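PDB 3LY1: putative histidinol-phosphate aminotransferase from Erwinia carotovora atroseptica, which binds pyridoxal 5'-phosphate and probably acts as an aminotransferase, perhaps on histidinol phosphate. Local coordinates for residues A[105-108]-A[109-113]; A[169-172]-A[173-176]. One frame throughout, in Å; residues are numbered along the deposited sequence. Where two conformers were deposited one is given.

Interaction 1: A[105-108]-A[109-113]. With EDO (1,2-ethanediol), chain G; EDO (1,2-ethanediol), chain J.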
ATOM      1  N   GLY A 105      -6.600  12.526   9.333  1.00 16.25           N
ATOM      2  CA  GLY A 105      -6.173  12.434  10.712  1.00 15.12           C
ATOM      3  C   GLY A 105      -7.352  12.118  11.639  1.00 14.58           C
ATOM      4  O   GLY A 105      -7.299  11.165  12.409  1.00 14.67           O
ATOM      5  N   GLU A 106      -8.409  12.918  11.546  1.00 13.14           N
ATOM      6  CA  GLU A 106      -9.629  12.693  12.318  1.00 13.96           C
ATOM      7  C   GLU A 106     -10.212  11.264  12.097  1.00 13.23           C
ATOM      8  O   GLU A 106     -10.660  10.589  13.055  1.00 13.40           O
ATOM      9  CB  GLU A 106     -10.655  13.785  11.985  1.00 13.67           C
ATOM     10  CG  GLU A 106     -12.048  13.468  12.360  1.00 16.70           C
ATOM     11  CD  GLU A 106     -13.001  14.646  12.178  1.00 21.07           C
ATOM     12  OE1 GLU A 106     -12.776  15.505  11.308  1.00 18.42           O
ATOM     13  OE2 GLU A 106     -14.001  14.686  12.897  1.00 18.45           O
ATOM     14  N   HIS A 107     -10.245  10.859  10.838  1.00 13.49           N
ATOM     15  CA  HIS A 107     -10.769   9.564  10.408  1.00 13.97           C
ATOM     16  C   HIS A 107     -10.090   8.412  11.143  1.00 13.13           C
ATOM     17  O   HIS A 107     -10.781   7.548  11.729  1.00 13.27           O
ATOM     18  CB  HIS A 107     -10.603   9.419   8.884  1.00 14.25           C
ATOM     19  CG  HIS A 107     -10.933   8.059   8.351  1.00 17.77           C
ATOM     20  ND1 HIS A 107     -12.214   7.669   8.032  1.00 22.23           N
ATOM     21  CD2 HIS A 107     -10.130   7.010   8.019  1.00 22.53           C
ATOM     22  CE1 HIS A 107     -12.195   6.422   7.590  1.00 24.38           C
ATOM     23  NE2 HIS A 107     -10.945   5.999   7.569  1.00 21.82           N
ATOM     24  N   PHE A 108      -8.752   8.373  11.104  1.00 14.09           N
ATOM     25  CA  PHE A 108      -8.002   7.314  11.767  1.00 13.69           C
ATOM     26  C   PHE A 108      -8.023   7.502  13.279  1.00 13.57           C
ATOM     27  O   PHE A 108      -7.993   6.514  14.050  1.00 13.78           O
ATOM     28  CB  PHE A 108      -6.567   7.206  11.203  1.00 14.02           C
ATOM     29  CG  PHE A 108      -6.520   6.825   9.740  1.00 14.59           C
ATOM     30  CD1 PHE A 108      -7.010   5.598   9.304  1.00 17.85           C
ATOM     31  CD2 PHE A 108      -6.012   7.687   8.804  1.00 18.49           C
ATOM     32  CE1 PHE A 108      -7.017   5.279   7.956  1.00 18.07           C
ATOM     33  CE2 PHE A 108      -5.995   7.338   7.467  1.00 18.75           C
ATOM     34  CZ  PHE A 108      -6.505   6.140   7.064  1.00 17.74           C
ATOM     35  N   ALA A 109      -8.137   8.752  13.735  1.00 13.56           N
ATOM     36  CA  ALA A 109      -8.242   8.990  15.180  1.00 13.48           C
ATOM     37  C   ALA A 109      -9.532   8.429  15.771  1.00 14.45           C
ATOM     38  O   ALA A 109      -9.543   7.813  16.871  1.00 16.11           O
ATOM     39  CB  ALA A 109      -8.061  10.519  15.516  1.00 12.84           C
ATOM     40  N   LYS A 110     -10.616   8.613  15.043  1.00 15.14           N
ATOM     41  CA  LYS A 110     -11.907   8.040  15.408  1.00 17.04           C
ATOM     42  C   LYS A 110     -11.918   6.497  15.416  1.00 15.52           C
ATOM     43  O   LYS A 110     -12.473   5.903  16.316  1.00 16.19           O
ATOM     44  CB  LYS A 110     -12.984   8.562  14.491  1.00 17.33           C
ATOM     45  CG  LYS A 110     -13.339  10.015  14.766  1.00 22.70           C
ATOM     46  CD  LYS A 110     -14.773  10.349  14.278  1.00 28.17           C
ATOM     47  CE  LYS A 110     -14.796  10.816  12.861  1.00 30.54           C
ATOM     48  NZ  LYS A 110     -16.214  10.828  12.260  1.00 33.05           N
ATOM     49  N   ILE A 111     -11.311   5.873  14.418  1.00 16.13           N
ATOM     50  CA  ILE A 111     -11.123   4.413  14.388  1.00 15.36           C
ATOM     51  C   ILE A 111     -10.393   3.939  15.643  1.00 16.42           C
ATOM     52  O   ILE A 111     -10.798   2.958  16.270  1.00 15.12           O
ATOM     53  CB  ILE A 111     -10.425   3.984  13.054  1.00 16.01           C
ATOM     54  CG1 ILE A 111     -11.412   4.128  11.882  1.00 15.20           C
ATOM     55  CG2 ILE A 111      -9.863   2.573  13.140  1.00 14.46           C
ATOM     56  CD1 ILE A 111     -10.758   4.344  10.532  1.00 11.83           C
ATOM     57  N   ALA A 112      -9.376   4.696  16.073  1.00 16.48           N
ATOM     58  CA  ALA A 112      -8.638   4.400  17.294  1.00 17.21           C
ATOM     59  C   ALA A 112      -9.401   4.715  18.603  1.00 17.17           C
ATOM     60  O   ALA A 112      -8.944   4.377  19.720  1.00 17.76           O
ATOM     61  CB  ALA A 112      -7.251   5.124  17.249  1.00 16.45           C
ATOM     62  N   GLY A 113     -10.572   5.325  18.494  1.00 17.58           N
ATOM     63  CA  GLY A 113     -11.384   5.594  19.698  1.00 18.22           C
ATOM     64  C   GLY A 113     -10.885   6.804  20.475  1.00 18.87           C
ATOM     65  O   GLY A 113     -11.241   6.994  21.620  1.00 18.81           O
TER
HETATM   66  C1  EDO G   1     -10.758  17.854   9.582  1.00 38.13           C
HETATM   67  O1  EDO G   1     -10.824  16.571  10.225  1.00 27.41           O
HETATM   68  C2  EDO G   1     -11.868  18.115   8.542  1.00 38.00           C
HETATM   69  O2  EDO G   1     -12.058  19.555   8.347  1.00 38.85           O
HETATM   70  C1  EDO J   4     -15.028   9.378   7.868  1.00 69.59           C
HETATM   71  O1  EDO J   4     -16.061   8.671   7.165  1.00 70.70           O
HETATM   72  C2  EDO J   4     -14.655   8.653   9.165  1.00 68.97           C
HETATM   73  O2  EDO J   4     -15.540   8.953  10.256  1.00 67.83           O
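His107 and Ile111 touch one turn apart on helix 104-111, and the isoleucine is the side chain to follow. Its CB sits over the backbone, 3.6 Å from Phe108 O. With CG1 anti to the carbonyl carbon (chi1 -72°), the long branch turns back along the helix: CG1 passes His107 O, and CD1 ends over one face of the imidazole, 3.8 Å from the ring centroid, in a CH-pi contact. Ile111 CD1 also lies 4.1 Å from Phe108 CD1, so this methyl bridges two neighbouring aromatic residues. Arg237 of the second subunit also packs on Ile111.

Farther round the helix, Glu106 and Lys110 run side by side, with CG of Glu106 3.9 Å from CE of Lys110. Their charged ends, Glu106 OE2 and Lys110 NZ, stay 4.5 Å apart, too far for a salt bridge; Glu106 OE2 pairs instead with Lys118 on strand 115-119, while Lys110 NZ donates to an ethanediol oxygen, O2, at 2.8 Å.

Beneath the side chains runs the helical ladder, from Ala109 N to Gly105 O through Ala112 N to Phe108 O. Gly113, with positive phi, closes it in a Schellman motif, its N bonded to Lys110 O at 2.9 Å. This is the helix of a beta-alpha-beta unit, between strands 94-98 and 115-119 of the large sheet in a PLP-dependent aminotransferase fold.

Interaction 2: A[169-172]-A[173-176]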
ATOM      1  N   SER A 169       9.717  23.398  22.157  1.00 14.75           N
ATOM      2  CA  SER A 169       9.445  23.460  23.593  1.00 15.04           C
ATOM      3  C   SER A 169       9.116  22.085  24.179  1.00 15.24           C
ATOM      4  O   SER A 169       9.011  21.961  25.386  1.00 15.17           O
ATOM      5  CB  SER A 169       8.317  24.466  23.916  1.00 14.98           C
ATOM      6  OG  SER A 169       7.014  23.959  23.639  1.00 14.49           O
ATOM      7  N   LYS A 170       8.913  21.069  23.337  1.00 15.53           N
ATOM      8  CA  LYS A 170       8.613  19.702  23.792  1.00 15.69           C
ATOM      9  C   LYS A 170       7.479  19.565  24.816  1.00 15.24           C
ATOM     10  O   LYS A 170       7.689  19.052  25.917  1.00 14.79           O
ATOM     11  CB  LYS A 170       9.868  19.047  24.363  1.00 16.54           C
ATOM     12  CG  LYS A 170      10.962  18.902  23.324  1.00 20.09           C
ATOM     13  CD  LYS A 170      12.213  18.252  23.895  1.00 24.45           C
ATOM     14  CE  LYS A 170      13.452  18.692  23.086  1.00 28.12           C
ATOM     15  NZ  LYS A 170      13.219  18.774  21.573  1.00 30.17           N
ATOM     16  N   PRO A 171       6.271  19.996  24.449  1.00 15.19           N
ATOM     17  CA  PRO A 171       5.154  19.746  25.364  1.00 15.29           C
ATOM     18  C   PRO A 171       5.017  18.251  25.716  1.00 15.20           C
ATOM     19  O   PRO A 171       5.210  17.352  24.875  1.00 14.56           O
ATOM     20  CB  PRO A 171       3.944  20.303  24.619  1.00 15.91           C
ATOM     21  CG  PRO A 171       4.345  20.352  23.195  1.00 15.01           C
ATOM     22  CD  PRO A 171       5.836  20.499  23.141  1.00 14.93           C
ATOM     23  N   ALA A 172       4.739  18.001  26.984  1.00 16.19           N
ATOM     24  CA  ALA A 172       4.779  16.667  27.518  1.00 15.77           C
ATOM     25  C   ALA A 172       3.834  15.802  26.730  1.00 15.18           C
ATOM     26  O   ALA A 172       2.741  16.231  26.376  1.00 14.62           O
ATOM     27  CB  ALA A 172       4.391  16.670  29.018  1.00 15.74           C
ATOM     28  N   ASN A 173       4.267  14.586  26.436  1.00 15.92           N
ATOM     29  CA  ASN A 173       3.369  13.582  25.905  1.00 17.40           C
ATOM     30  C   ASN A 173       2.689  13.980  24.601  1.00 16.53           C
ATOM     31  O   ASN A 173       1.489  13.721  24.449  1.00 16.05           O
ATOM     32  CB  ASN A 173       2.261  13.346  26.917  1.00 18.07           C
ATOM     33  CG  ASN A 173       2.452  12.136  27.666  1.00 23.26           C
ATOM     34  OD1 ASN A 173       2.169  11.042  27.161  1.00 31.80           O
ATOM     35  ND2 ASN A 173       2.931  12.281  28.898  1.00 28.64           N
ATOM     36  N   THR A 174       3.432  14.637  23.709  1.00 15.25           N
ATOM     37  CA  THR A 174       2.869  15.188  22.486  1.00 15.00           C
ATOM     38  C   THR A 174       3.732  14.822  21.281  1.00 14.23           C
ATOM     39  O   THR A 174       4.936  15.027  21.299  1.00 14.50           O
ATOM     40  CB  THR A 174       2.702  16.736  22.616  1.00 15.26           C
ATOM     41  OG1 THR A 174       1.866  17.020  23.762  1.00 15.75           O
ATOM     42  CG2 THR A 174       2.071  17.344  21.354  1.00 16.19           C
HETATM   43  N   MSE A 175       3.094  14.251  20.266  1.00 13.92           N
HETATM   44  CA  MSE A 175       3.731  13.946  18.980  0.70 13.28           C
HETATM   45  C   MSE A 175       3.119  14.859  17.926  1.00 13.92           C
HETATM   46  O   MSE A 175       1.878  14.980  17.853  1.00 14.40           O
HETATM   47  CB  MSE A 175       3.492  12.480  18.617  0.70 13.09           C
HETATM   48  CG  MSE A 175       3.924  12.068  17.227  0.70 12.49           C
HETATM   49 SE   MSE A 175       5.846  12.332  17.041  0.53 11.34          SE
HETATM   50  CE  MSE A 175       6.549  10.778  17.832  0.70 14.44           C
ATOM     51  N   PHE A 176       3.975  15.475  17.105  1.00 12.53           N
ATOM     52  CA  PHE A 176       3.558  16.374  16.058  1.00 13.03           C
ATOM     53  C   PHE A 176       3.689  15.614  14.755  1.00 13.32           C
ATOM     54  O   PHE A 176       4.746  15.063  14.467  1.00 15.07           O
ATOM     55  CB  PHE A 176       4.446  17.628  16.004  1.00 13.27           C
ATOM     56  CG  PHE A 176       4.246  18.553  17.140  1.00 12.36           C
ATOM     57  CD1 PHE A 176       4.927  18.362  18.332  1.00 11.57           C
ATOM     58  CD2 PHE A 176       3.335  19.605  17.036  1.00 12.13           C
ATOM     59  CE1 PHE A 176       4.685  19.206  19.432  1.00 15.47           C
ATOM     60  CE2 PHE A 176       3.100  20.452  18.115  1.00 13.90           C
ATOM     61  CZ  PHE A 176       3.742  20.248  19.315  1.00 13.19           C
TER
HETATM   62  O   HOH W   1       6.460  17.125  22.440  1.00 13.61           O
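Pro171 to Thr174 form a type II beta turn that carries the chain from the end of helix 160-168 into strand 174-179, with Asn173 at its third position in a left-handed conformation. One water spans the mouth of the turn, donating to Pro171 O at 2.7 Å and to Thr174 O at 2.8 Å, and so ties the residue that opens the turn to the one that closes it.

Thr174 adds a side-chain link. Its OG1, anti to the carbonyl carbon and beside the backbone N (chi1 -57°), reaches back to donate to Ala172 O at 2.9 Å. In this bond OG1 stands 48° out of the carbonyl plane, above it rather than on a lone pair. The CB of Thr174 rests 3.4 Å from Pro171 O, while Thr174 CG2 comes within 4.2 Å of Pro171 CG.

The proline also meets Phe176, two residues after Thr174 on the strand. The two side chains come from opposite directions, and CG of Pro171 reaches the rim of the phenyl ring near its plane, 3.9 Å from Phe176 CZ. Trp166 of helix 160-168 touches both: it packs on Pro171 and makes an edge-to-face contact with the Phe176 ring. Ile167 of the same helix adds to the packing on Phe176, and Val145 of the neighbouring strand 143-148 touches both Thr174 and Phe176.

The chemistry divides in two: an apolar patch of proline and aromatic rings seats the turn against the preceding helix, whereas a water and a threonine hydroxyl satisfy the carbonyls of Pro171 and Ala172, which take part in the bend at the start of a strand.

Interaction 1 precedes interaction 2 along the chain; their centres are about 19 Å apart and their nearest atoms about 11 Å, so they do not meet directly. What they share is the seven-stranded mixed sheet. Residues 105-113 take in most of helix 104-111 and its C-terminal end, in the crossover from strand 94-98 to strand 115-119 at one edge, whereas residues 169-176 bring the chain from helix 160-168 into strand 174-179, farther inside. Strand 143-148 lies between 174-179 and 94-98. Interaction 1 sits nearer the cofactor, with the Phe108 side chain about 9 Å from bound PLP, and reaches the second subunit; interaction 2 lies away from the cofactor site.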